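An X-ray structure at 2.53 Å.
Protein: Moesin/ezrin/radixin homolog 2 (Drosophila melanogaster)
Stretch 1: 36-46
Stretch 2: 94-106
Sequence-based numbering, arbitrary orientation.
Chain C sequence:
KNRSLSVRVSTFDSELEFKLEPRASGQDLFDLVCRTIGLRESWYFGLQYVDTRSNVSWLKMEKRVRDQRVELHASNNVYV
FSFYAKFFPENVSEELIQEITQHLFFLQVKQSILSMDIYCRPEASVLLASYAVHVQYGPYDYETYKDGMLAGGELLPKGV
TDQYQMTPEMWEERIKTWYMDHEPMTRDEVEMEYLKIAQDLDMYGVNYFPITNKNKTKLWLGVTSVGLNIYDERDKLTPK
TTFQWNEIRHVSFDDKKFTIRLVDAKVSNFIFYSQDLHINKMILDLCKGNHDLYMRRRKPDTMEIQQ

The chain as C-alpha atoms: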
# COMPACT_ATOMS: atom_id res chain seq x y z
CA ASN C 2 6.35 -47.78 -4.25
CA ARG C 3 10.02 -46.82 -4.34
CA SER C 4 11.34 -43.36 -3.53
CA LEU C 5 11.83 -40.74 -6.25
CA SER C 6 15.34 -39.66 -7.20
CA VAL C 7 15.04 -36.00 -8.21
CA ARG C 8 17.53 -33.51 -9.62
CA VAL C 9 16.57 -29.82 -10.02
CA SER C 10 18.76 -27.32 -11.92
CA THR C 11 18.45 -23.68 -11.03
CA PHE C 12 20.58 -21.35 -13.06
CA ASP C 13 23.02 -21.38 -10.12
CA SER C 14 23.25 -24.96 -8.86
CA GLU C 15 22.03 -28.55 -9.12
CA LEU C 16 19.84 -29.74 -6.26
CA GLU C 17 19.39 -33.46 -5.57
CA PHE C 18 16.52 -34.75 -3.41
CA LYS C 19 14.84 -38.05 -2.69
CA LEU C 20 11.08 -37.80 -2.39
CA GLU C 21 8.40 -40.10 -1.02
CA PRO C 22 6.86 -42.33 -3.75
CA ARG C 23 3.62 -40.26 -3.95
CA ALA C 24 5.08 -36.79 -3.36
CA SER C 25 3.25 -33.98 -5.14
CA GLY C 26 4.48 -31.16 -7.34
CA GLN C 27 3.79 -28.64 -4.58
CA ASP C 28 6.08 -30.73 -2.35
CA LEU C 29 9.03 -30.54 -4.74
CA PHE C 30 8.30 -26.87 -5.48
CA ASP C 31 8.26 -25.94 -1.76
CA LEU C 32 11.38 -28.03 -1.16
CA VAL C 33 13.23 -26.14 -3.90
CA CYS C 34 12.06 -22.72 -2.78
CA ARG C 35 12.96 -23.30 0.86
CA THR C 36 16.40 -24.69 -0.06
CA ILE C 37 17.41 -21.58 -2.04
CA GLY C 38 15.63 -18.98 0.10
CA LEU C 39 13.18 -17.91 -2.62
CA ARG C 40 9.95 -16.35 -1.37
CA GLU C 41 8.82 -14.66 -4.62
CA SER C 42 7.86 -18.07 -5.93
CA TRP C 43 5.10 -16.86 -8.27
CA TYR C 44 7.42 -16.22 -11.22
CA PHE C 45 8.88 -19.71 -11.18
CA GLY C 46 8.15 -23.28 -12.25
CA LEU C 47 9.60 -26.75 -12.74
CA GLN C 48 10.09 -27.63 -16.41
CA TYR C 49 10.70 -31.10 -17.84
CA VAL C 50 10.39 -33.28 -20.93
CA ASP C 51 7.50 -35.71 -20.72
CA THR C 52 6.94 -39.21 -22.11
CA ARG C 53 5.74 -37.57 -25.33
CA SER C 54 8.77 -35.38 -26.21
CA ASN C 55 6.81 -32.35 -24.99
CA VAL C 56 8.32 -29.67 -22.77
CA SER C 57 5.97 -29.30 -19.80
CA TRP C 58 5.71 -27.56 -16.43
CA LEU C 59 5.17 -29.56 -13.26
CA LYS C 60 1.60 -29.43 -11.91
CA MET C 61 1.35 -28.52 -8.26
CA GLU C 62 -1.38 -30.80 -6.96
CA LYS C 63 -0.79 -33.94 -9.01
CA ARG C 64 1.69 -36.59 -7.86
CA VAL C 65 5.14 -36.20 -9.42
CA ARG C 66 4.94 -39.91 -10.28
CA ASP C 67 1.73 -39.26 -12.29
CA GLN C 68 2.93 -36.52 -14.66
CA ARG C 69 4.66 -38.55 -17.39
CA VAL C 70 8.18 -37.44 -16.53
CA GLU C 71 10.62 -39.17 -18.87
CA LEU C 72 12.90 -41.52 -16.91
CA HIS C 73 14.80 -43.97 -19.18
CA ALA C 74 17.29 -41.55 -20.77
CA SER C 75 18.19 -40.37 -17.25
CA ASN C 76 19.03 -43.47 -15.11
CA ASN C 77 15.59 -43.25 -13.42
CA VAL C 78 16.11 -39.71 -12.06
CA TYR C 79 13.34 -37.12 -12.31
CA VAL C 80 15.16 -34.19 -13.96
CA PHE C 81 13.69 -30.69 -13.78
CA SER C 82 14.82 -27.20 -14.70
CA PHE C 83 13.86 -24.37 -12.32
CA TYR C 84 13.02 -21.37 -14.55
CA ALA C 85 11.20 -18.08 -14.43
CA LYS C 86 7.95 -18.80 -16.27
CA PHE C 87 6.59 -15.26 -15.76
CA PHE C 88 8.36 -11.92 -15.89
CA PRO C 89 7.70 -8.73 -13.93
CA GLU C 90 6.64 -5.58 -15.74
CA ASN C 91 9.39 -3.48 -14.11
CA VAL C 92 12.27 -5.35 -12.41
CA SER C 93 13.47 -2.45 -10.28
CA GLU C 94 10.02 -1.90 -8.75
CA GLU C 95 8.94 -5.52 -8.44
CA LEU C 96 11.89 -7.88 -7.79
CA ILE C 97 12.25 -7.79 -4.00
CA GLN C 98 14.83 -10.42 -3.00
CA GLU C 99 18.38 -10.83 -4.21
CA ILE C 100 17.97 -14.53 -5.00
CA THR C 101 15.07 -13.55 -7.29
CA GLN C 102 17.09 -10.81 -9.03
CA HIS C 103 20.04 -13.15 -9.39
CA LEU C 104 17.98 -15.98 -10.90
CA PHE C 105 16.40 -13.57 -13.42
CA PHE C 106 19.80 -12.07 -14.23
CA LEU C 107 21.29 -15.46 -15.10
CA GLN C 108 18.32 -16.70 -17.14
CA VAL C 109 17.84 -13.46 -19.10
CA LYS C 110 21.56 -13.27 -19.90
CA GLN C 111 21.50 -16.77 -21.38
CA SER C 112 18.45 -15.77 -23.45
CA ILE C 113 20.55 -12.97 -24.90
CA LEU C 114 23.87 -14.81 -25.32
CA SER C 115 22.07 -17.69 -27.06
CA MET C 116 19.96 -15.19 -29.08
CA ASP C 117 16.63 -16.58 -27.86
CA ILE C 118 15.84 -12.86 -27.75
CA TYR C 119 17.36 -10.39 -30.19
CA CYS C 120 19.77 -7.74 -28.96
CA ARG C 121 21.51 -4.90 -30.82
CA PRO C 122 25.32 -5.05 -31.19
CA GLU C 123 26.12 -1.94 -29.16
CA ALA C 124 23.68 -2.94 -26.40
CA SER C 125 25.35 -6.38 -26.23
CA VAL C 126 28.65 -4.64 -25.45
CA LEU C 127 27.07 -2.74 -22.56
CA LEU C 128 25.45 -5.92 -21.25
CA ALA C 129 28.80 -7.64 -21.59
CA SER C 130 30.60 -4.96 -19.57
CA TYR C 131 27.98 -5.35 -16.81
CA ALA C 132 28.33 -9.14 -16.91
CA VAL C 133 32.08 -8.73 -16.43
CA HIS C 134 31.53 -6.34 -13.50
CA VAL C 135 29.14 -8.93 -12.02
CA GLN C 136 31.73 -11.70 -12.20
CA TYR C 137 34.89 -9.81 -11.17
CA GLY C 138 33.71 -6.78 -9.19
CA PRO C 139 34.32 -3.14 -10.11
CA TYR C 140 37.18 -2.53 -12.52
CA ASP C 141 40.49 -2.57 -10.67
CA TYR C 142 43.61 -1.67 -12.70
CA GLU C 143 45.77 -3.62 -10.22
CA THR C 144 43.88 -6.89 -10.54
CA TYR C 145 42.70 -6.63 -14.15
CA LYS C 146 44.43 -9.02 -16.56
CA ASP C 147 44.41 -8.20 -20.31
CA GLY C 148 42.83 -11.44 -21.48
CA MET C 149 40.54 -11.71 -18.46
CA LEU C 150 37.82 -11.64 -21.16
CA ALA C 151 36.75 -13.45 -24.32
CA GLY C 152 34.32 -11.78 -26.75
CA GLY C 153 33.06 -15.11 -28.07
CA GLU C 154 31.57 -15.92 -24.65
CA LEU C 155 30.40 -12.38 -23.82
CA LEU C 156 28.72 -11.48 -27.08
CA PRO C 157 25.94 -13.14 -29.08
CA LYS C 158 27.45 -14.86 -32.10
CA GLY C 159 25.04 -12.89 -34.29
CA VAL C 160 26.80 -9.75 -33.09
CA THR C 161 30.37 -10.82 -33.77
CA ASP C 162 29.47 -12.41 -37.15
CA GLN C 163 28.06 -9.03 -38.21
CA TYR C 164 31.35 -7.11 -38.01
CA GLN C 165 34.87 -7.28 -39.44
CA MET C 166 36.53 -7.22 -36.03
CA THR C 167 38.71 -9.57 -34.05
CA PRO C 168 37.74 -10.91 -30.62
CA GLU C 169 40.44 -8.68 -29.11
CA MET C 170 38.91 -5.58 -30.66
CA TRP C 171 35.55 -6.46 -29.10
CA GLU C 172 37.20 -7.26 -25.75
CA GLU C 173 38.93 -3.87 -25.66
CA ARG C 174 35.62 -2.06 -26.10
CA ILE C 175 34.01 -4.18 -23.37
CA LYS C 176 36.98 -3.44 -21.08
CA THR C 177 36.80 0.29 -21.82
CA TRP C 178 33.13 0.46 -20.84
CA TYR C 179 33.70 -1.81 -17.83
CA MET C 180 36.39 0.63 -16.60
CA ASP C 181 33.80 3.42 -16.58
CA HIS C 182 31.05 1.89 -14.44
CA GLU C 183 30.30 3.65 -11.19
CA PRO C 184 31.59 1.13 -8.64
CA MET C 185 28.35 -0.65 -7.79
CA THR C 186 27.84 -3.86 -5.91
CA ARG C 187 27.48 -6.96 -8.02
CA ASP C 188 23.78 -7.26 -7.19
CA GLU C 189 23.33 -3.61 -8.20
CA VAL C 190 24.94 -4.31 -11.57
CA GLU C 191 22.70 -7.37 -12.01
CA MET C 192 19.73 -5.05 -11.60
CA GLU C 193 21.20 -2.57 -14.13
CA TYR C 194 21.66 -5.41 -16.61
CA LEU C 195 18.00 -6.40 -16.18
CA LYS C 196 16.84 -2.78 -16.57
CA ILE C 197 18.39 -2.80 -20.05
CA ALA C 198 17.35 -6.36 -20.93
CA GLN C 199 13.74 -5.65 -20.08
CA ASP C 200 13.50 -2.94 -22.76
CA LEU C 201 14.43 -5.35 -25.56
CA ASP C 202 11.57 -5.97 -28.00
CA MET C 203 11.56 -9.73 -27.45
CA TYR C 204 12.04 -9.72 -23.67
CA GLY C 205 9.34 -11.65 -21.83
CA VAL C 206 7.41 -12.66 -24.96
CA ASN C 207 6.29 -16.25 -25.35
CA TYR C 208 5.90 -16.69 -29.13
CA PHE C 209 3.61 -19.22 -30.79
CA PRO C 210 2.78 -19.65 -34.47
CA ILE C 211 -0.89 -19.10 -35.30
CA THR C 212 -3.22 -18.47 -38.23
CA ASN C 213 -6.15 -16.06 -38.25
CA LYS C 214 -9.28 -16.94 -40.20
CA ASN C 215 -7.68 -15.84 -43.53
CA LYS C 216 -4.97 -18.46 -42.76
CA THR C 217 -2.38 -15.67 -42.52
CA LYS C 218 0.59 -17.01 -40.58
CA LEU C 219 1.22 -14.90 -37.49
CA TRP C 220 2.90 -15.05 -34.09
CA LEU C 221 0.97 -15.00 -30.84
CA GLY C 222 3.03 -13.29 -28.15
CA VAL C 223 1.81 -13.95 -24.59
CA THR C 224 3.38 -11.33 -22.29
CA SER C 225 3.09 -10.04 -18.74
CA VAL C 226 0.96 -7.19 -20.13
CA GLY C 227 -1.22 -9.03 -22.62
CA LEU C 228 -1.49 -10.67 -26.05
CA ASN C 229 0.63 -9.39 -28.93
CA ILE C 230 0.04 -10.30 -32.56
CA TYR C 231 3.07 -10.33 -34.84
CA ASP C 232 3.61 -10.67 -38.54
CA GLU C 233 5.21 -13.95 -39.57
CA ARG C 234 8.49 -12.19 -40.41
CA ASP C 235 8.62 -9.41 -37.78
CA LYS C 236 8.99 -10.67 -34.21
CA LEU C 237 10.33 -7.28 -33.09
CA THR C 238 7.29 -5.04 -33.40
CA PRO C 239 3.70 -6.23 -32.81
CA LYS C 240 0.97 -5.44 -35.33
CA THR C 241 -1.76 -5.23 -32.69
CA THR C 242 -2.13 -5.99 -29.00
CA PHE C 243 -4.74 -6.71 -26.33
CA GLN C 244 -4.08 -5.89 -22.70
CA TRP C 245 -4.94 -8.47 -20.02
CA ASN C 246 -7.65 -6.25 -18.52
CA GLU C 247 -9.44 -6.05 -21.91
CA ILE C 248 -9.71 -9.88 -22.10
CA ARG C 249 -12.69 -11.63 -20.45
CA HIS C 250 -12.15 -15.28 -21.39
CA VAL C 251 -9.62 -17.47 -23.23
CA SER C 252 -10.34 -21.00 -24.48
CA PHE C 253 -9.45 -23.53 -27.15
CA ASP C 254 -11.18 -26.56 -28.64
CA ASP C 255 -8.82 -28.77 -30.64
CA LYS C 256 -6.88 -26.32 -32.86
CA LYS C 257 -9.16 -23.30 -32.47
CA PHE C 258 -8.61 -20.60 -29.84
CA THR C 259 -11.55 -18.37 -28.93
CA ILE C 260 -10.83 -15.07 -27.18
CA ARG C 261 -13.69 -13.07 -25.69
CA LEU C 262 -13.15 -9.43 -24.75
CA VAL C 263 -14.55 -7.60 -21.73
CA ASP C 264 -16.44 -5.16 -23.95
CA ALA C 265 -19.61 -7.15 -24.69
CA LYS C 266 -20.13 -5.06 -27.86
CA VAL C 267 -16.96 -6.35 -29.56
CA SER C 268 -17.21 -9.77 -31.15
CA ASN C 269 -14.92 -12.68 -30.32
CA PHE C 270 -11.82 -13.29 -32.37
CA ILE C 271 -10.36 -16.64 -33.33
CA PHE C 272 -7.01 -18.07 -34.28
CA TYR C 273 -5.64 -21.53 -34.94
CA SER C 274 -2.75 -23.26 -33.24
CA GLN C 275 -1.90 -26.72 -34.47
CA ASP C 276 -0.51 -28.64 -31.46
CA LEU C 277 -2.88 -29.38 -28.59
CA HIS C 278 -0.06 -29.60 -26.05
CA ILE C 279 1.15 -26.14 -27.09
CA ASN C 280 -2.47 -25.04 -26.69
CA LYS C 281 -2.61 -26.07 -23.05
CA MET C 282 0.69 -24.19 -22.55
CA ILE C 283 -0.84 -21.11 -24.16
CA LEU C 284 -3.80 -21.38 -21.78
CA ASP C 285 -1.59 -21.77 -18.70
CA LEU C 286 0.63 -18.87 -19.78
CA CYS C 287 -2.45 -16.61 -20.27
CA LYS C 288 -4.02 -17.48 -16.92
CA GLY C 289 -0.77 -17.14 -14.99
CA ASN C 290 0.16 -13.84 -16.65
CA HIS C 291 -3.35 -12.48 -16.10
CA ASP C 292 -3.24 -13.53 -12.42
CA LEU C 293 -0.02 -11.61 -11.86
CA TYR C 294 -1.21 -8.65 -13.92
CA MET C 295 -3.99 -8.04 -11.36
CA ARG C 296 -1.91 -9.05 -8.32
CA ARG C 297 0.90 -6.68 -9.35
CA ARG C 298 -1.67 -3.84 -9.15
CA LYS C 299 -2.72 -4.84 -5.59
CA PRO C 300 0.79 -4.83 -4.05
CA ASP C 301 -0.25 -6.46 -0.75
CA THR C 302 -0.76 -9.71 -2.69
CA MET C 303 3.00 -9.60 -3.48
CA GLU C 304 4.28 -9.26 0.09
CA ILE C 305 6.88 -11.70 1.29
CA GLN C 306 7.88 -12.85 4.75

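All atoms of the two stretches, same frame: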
# COMPACT_ATOMS: atom_id res chain seq x y z
N THR C 36 14.96 -24.41 0.02
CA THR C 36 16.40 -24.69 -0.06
C THR C 36 17.19 -23.46 -0.49
O THR C 36 18.27 -23.19 0.04
CB THR C 36 16.67 -25.84 -1.03
OG1 THR C 36 15.98 -27.02 -0.61
CG2 THR C 36 18.13 -26.14 -1.11
N ILE C 37 16.67 -22.70 -1.47
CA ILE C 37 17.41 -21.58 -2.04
C ILE C 37 17.01 -20.24 -1.44
O ILE C 37 17.61 -19.21 -1.78
CB ILE C 37 17.27 -21.58 -3.57
CG1 ILE C 37 15.81 -21.32 -3.97
CG2 ILE C 37 17.75 -22.91 -4.13
CD1 ILE C 37 15.60 -21.16 -5.49
N GLY C 38 16.03 -20.22 -0.53
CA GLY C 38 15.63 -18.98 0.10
C GLY C 38 14.76 -18.09 -0.77
O GLY C 38 14.77 -16.87 -0.60
N LEU C 39 14.00 -18.68 -1.70
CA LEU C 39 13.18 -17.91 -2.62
C LEU C 39 11.77 -17.80 -2.06
O LEU C 39 11.10 -18.82 -1.87
CB LEU C 39 13.16 -18.58 -3.99
CG LEU C 39 12.16 -17.94 -4.97
CD1 LEU C 39 12.69 -16.63 -5.51
CD2 LEU C 39 11.80 -18.90 -6.10
N ARG C 40 11.33 -16.58 -1.78
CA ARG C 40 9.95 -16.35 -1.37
C ARG C 40 9.06 -15.81 -2.49
O ARG C 40 7.86 -16.06 -2.48
CB ARG C 40 9.89 -15.40 -0.19
CG ARG C 40 10.68 -15.91 1.01
CD ARG C 40 10.33 -15.14 2.26
NE ARG C 40 11.29 -15.32 3.35
CZ ARG C 40 11.27 -16.34 4.20
NH1 ARG C 40 10.34 -17.28 4.09
NH2 ARG C 40 12.17 -16.43 5.17
N GLU C 41 9.62 -15.11 -3.48
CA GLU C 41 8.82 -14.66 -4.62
C GLU C 41 8.66 -15.82 -5.61
O GLU C 41 9.19 -15.82 -6.73
CB GLU C 41 9.44 -13.45 -5.28
CG GLU C 41 9.62 -12.28 -4.36
CD GLU C 41 10.59 -11.25 -4.94
OE1 GLU C 41 11.83 -11.46 -4.80
OE2 GLU C 41 10.12 -10.25 -5.54
N SER C 42 7.92 -16.83 -5.18
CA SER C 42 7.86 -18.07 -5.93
C SER C 42 6.94 -17.99 -7.14
O SER C 42 6.94 -18.91 -7.96
CB SER C 42 7.39 -19.22 -5.03
OG SER C 42 6.02 -19.04 -4.63
N TRP C 43 6.15 -16.92 -7.26
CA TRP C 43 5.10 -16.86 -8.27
C TRP C 43 5.64 -16.77 -9.70
O TRP C 43 4.94 -17.17 -10.64
CB TRP C 43 4.17 -15.67 -7.98
CG TRP C 43 4.83 -14.51 -7.30
CD1 TRP C 43 5.53 -13.51 -7.90
CD2 TRP C 43 4.82 -14.21 -5.90
NE1 TRP C 43 5.97 -12.61 -6.96
CE2 TRP C 43 5.55 -13.02 -5.73
CE3 TRP C 43 4.26 -14.83 -4.79
CZ2 TRP C 43 5.73 -12.43 -4.47
CZ3 TRP C 43 4.45 -14.26 -3.53
CH2 TRP C 43 5.18 -13.07 -3.39
N TYR C 44 6.86 -16.28 -9.88
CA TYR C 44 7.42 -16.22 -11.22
C TYR C 44 7.88 -17.58 -11.75
O TYR C 44 8.10 -17.72 -12.96
CB TYR C 44 8.61 -15.25 -11.25
CG TYR C 44 8.34 -13.84 -10.75
CD1 TYR C 44 7.51 -12.97 -11.46
CD2 TYR C 44 8.93 -13.37 -9.58
CE1 TYR C 44 7.27 -11.69 -11.01
CE2 TYR C 44 8.70 -12.09 -9.12
CZ TYR C 44 7.86 -11.24 -9.84
OH TYR C 44 7.61 -9.94 -9.40
N PHE C 45 8.01 -18.58 -10.88
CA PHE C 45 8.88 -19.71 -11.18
C PHE C 45 8.10 -21.00 -11.36
O PHE C 45 6.93 -21.12 -10.96
CB PHE C 45 9.95 -19.86 -10.09
CG PHE C 45 10.96 -18.73 -10.07
CD1 PHE C 45 10.76 -17.62 -9.26
CD2 PHE C 45 12.09 -18.76 -10.88
CE1 PHE C 45 11.67 -16.57 -9.25
CE2 PHE C 45 12.99 -17.72 -10.88
CZ PHE C 45 12.79 -16.62 -10.06
N GLY C 46 8.75 -21.98 -12.00
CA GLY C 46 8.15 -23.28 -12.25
C GLY C 46 9.19 -24.34 -12.52
O GLY C 46 10.38 -24.06 -12.72
N GLU C 94 11.10 -2.13 -9.70
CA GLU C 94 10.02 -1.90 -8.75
C GLU C 94 9.43 -3.18 -8.18
O GLU C 94 8.70 -3.12 -7.19
CB GLU C 94 8.90 -1.06 -9.39
CG GLU C 94 9.27 0.42 -9.58
CD GLU C 94 9.34 1.19 -8.25
OE1 GLU C 94 8.29 1.30 -7.57
OE2 GLU C 94 10.44 1.66 -7.89
N GLU C 95 9.70 -4.33 -8.78
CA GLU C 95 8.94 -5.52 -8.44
C GLU C 95 9.78 -6.67 -7.91
O GLU C 95 9.25 -7.47 -7.14
CB GLU C 95 8.14 -6.00 -9.67
CG GLU C 95 7.10 -4.99 -10.12
CD GLU C 95 6.56 -5.27 -11.52
OE1 GLU C 95 6.42 -6.45 -11.87
OE2 GLU C 95 6.28 -4.29 -12.26
N LEU C 96 11.05 -6.79 -8.30
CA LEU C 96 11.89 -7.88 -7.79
C LEU C 96 12.43 -7.48 -6.41
O LEU C 96 13.22 -6.54 -6.29
CB LEU C 96 13.02 -8.19 -8.77
CG LEU C 96 12.55 -8.79 -10.12
CD1 LEU C 96 13.71 -9.36 -10.92
CD2 LEU C 96 11.46 -9.85 -9.94
N ILE C 97 12.00 -8.20 -5.38
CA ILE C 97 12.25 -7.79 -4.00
C ILE C 97 13.54 -8.39 -3.46
O ILE C 97 14.38 -7.68 -2.89
CB ILE C 97 11.05 -8.18 -3.12
CG1 ILE C 97 9.75 -7.57 -3.67
CG2 ILE C 97 11.33 -7.80 -1.65
CD1 ILE C 97 8.45 -8.30 -3.22
N GLN C 98 13.71 -9.71 -3.59
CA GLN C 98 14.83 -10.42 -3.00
C GLN C 98 16.03 -10.47 -3.95
O GLN C 98 15.90 -10.32 -5.17
CB GLN C 98 14.44 -11.86 -2.66
CG GLN C 98 13.18 -12.07 -1.84
CD GLN C 98 13.00 -13.54 -1.52
OE1 GLN C 98 12.31 -14.27 -2.24
NE2 GLN C 98 13.67 -14.00 -0.46
N GLU C 99 17.20 -10.73 -3.37
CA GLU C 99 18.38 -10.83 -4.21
C GLU C 99 18.43 -12.17 -4.94
O GLU C 99 18.85 -12.22 -6.10
CB GLU C 99 19.64 -10.62 -3.38
CG GLU C 99 19.99 -9.15 -3.23
CD GLU C 99 21.02 -8.89 -2.14
OE1 GLU C 99 20.88 -7.86 -1.43
OE2 GLU C 99 21.97 -9.71 -1.99
N ILE C 100 18.00 -13.25 -4.30
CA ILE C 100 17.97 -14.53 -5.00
C ILE C 100 17.09 -14.44 -6.25
O ILE C 100 17.46 -14.94 -7.32
CB ILE C 100 17.54 -15.67 -4.05
CG1 ILE C 100 17.52 -17.02 -4.79
CG2 ILE C 100 16.18 -15.37 -3.41
CD1 ILE C 100 18.81 -17.34 -5.52
N THR C 101 15.94 -13.76 -6.14
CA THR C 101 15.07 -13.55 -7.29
C THR C 101 15.78 -12.77 -8.39
O THR C 101 15.78 -13.19 -9.56
CB THR C 101 13.79 -12.81 -6.88
OG1 THR C 101 13.25 -13.36 -5.66
CG2 THR C 101 12.74 -12.91 -7.98
N GLN C 102 16.37 -11.62 -8.04
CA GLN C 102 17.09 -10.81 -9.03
C GLN C 102 18.20 -11.61 -9.67
O GLN C 102 18.38 -11.57 -10.89
CB GLN C 102 17.69 -9.56 -8.38
CG GLN C 102 16.67 -8.75 -7.64
CD GLN C 102 17.28 -7.77 -6.66
OE1 GLN C 102 18.49 -7.56 -6.64
NE2 GLN C 102 16.42 -7.16 -5.83
N HIS C 103 18.94 -12.37 -8.87
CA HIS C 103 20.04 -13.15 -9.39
C HIS C 103 19.55 -14.21 -10.38
O HIS C 103 20.14 -14.37 -11.45
CB HIS C 103 20.77 -13.81 -8.22
CG HIS C 103 21.99 -14.56 -8.64
ND1 HIS C 103 23.09 -13.94 -9.18
CD2 HIS C 103 22.27 -15.88 -8.61
CE1 HIS C 103 24.00 -14.85 -9.46
NE2 HIS C 103 23.53 -16.04 -9.13
N LEU C 104 18.49 -14.93 -10.02
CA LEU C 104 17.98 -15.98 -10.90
C LEU C 104 17.43 -15.41 -12.21
O LEU C 104 17.58 -16.02 -13.27
CB LEU C 104 16.91 -16.81 -10.17
CG LEU C 104 17.40 -17.74 -9.05
CD1 LEU C 104 16.26 -18.59 -8.52
CD2 LEU C 104 18.50 -18.66 -9.53
N PHE C 105 16.82 -14.21 -12.17
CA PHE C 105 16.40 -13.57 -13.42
C PHE C 105 17.60 -13.09 -14.22
O PHE C 105 17.62 -13.23 -15.46
CB PHE C 105 15.46 -12.39 -13.14
CG PHE C 105 14.01 -12.75 -13.09
CD1 PHE C 105 13.26 -12.87 -14.27
CD2 PHE C 105 13.37 -12.97 -11.88
CE1 PHE C 105 11.92 -13.21 -14.24
CE2 PHE C 105 12.01 -13.31 -11.84
CZ PHE C 105 11.29 -13.42 -13.02
N PHE C 106 18.61 -12.53 -13.54
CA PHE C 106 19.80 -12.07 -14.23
C PHE C 106 20.45 -13.19 -15.03
O PHE C 106 20.81 -13.00 -16.20
CB PHE C 106 20.81 -11.48 -13.24
CG PHE C 106 22.20 -11.32 -13.83
CD1 PHE C 106 22.49 -10.30 -14.71
CD2 PHE C 106 23.22 -12.22 -13.51
CE1 PHE C 106 23.77 -10.17 -15.29
CE2 PHE C 106 24.49 -12.09 -14.06
CZ PHE C 106 24.76 -11.06 -14.95
O HOH W 1 5.43 -8.41 -10.32

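The contact is a helix start held by a loop: Glu41 and Gln98 exchange hydrogen bonds with each other's backbone, and a layer of aromatic and aliphatic side chains packs alongside. Stretch 1 leaves a helix at Gly38, runs through a loop and enters a strand at Phe45; stretch 2 leaves one helix at Leu96 and begins another after Gln98. The closest approach of the C-alpha traces is 6.3 Å, between Leu39 CA and Ile100 CA.

Gln98 occupies the N-cap position, and the carboxylate of Glu41 holds the backbone just ahead of the helix: Ile97 N donates to Glu41 OE2 at 2.8 Å, and Gln98 N donates to Glu41 OE1, also at 2.8 Å. Thr101 OG1 donates to the same Glu41 OE1 at 2.5 Å. Two acceptor oxygens on one planar group suit adjacent amides, and a buried carboxylate needs such donors to offset the cost of burial.

Gln98 returns the favour, its amide offering both a donor and an acceptor to the loop. Its OE1 accepts from Arg40 N at 2.6 Å and from Glu41 N at 3.1 Å, while Gln98 NE2 donates to Gly38 O at 3.1 Å. Gly38 ends its helix in a Schellman motif with positive phi, a conformation that favours glycine. The m rotamer at chi1 and t at chi2 extend the Gln98 side chain to these backbone groups.

Apolar contacts lie beside this network. Ile37 CD1 meets Leu104 CD1 at 4.0 Å, and Leu39 CD1 approaches Ile100 CG2 at 4.3 Å. Ile100, Thr101 and Leu104 all direct their CA-to-CB bonds toward stretch 1; Leu104 comes three residues after Thr101 and four after Ile100, about one helical turn, so it returns to the same side of the helix. Thr101 serves both chemistries: its hydroxyl bonds Glu41, while its methyl CG2 sits at the edge of the Phe45 ring, 4.0 Å from Phe45 CE1.

Farther along the helix, Phe105 turns its ring edge to the face of Tyr44, with planes at 84° and centroids 5.3 Å apart, an arrangement that sets the slightly positive ring hydrogens against the pi cloud. Phe45 adds an oblique contact, its CZ 3.8 Å from Phe105 CE2. Tyr44 also packs its CE2 3.6 Å from Leu96 CD2, yet its hydroxyl remains hydrated: a water lies 2.8 Å from Tyr44 OH and donates to Glu95 OE1 at 2.7 Å, so tyrosine joins the apolar layer to a polar bridge.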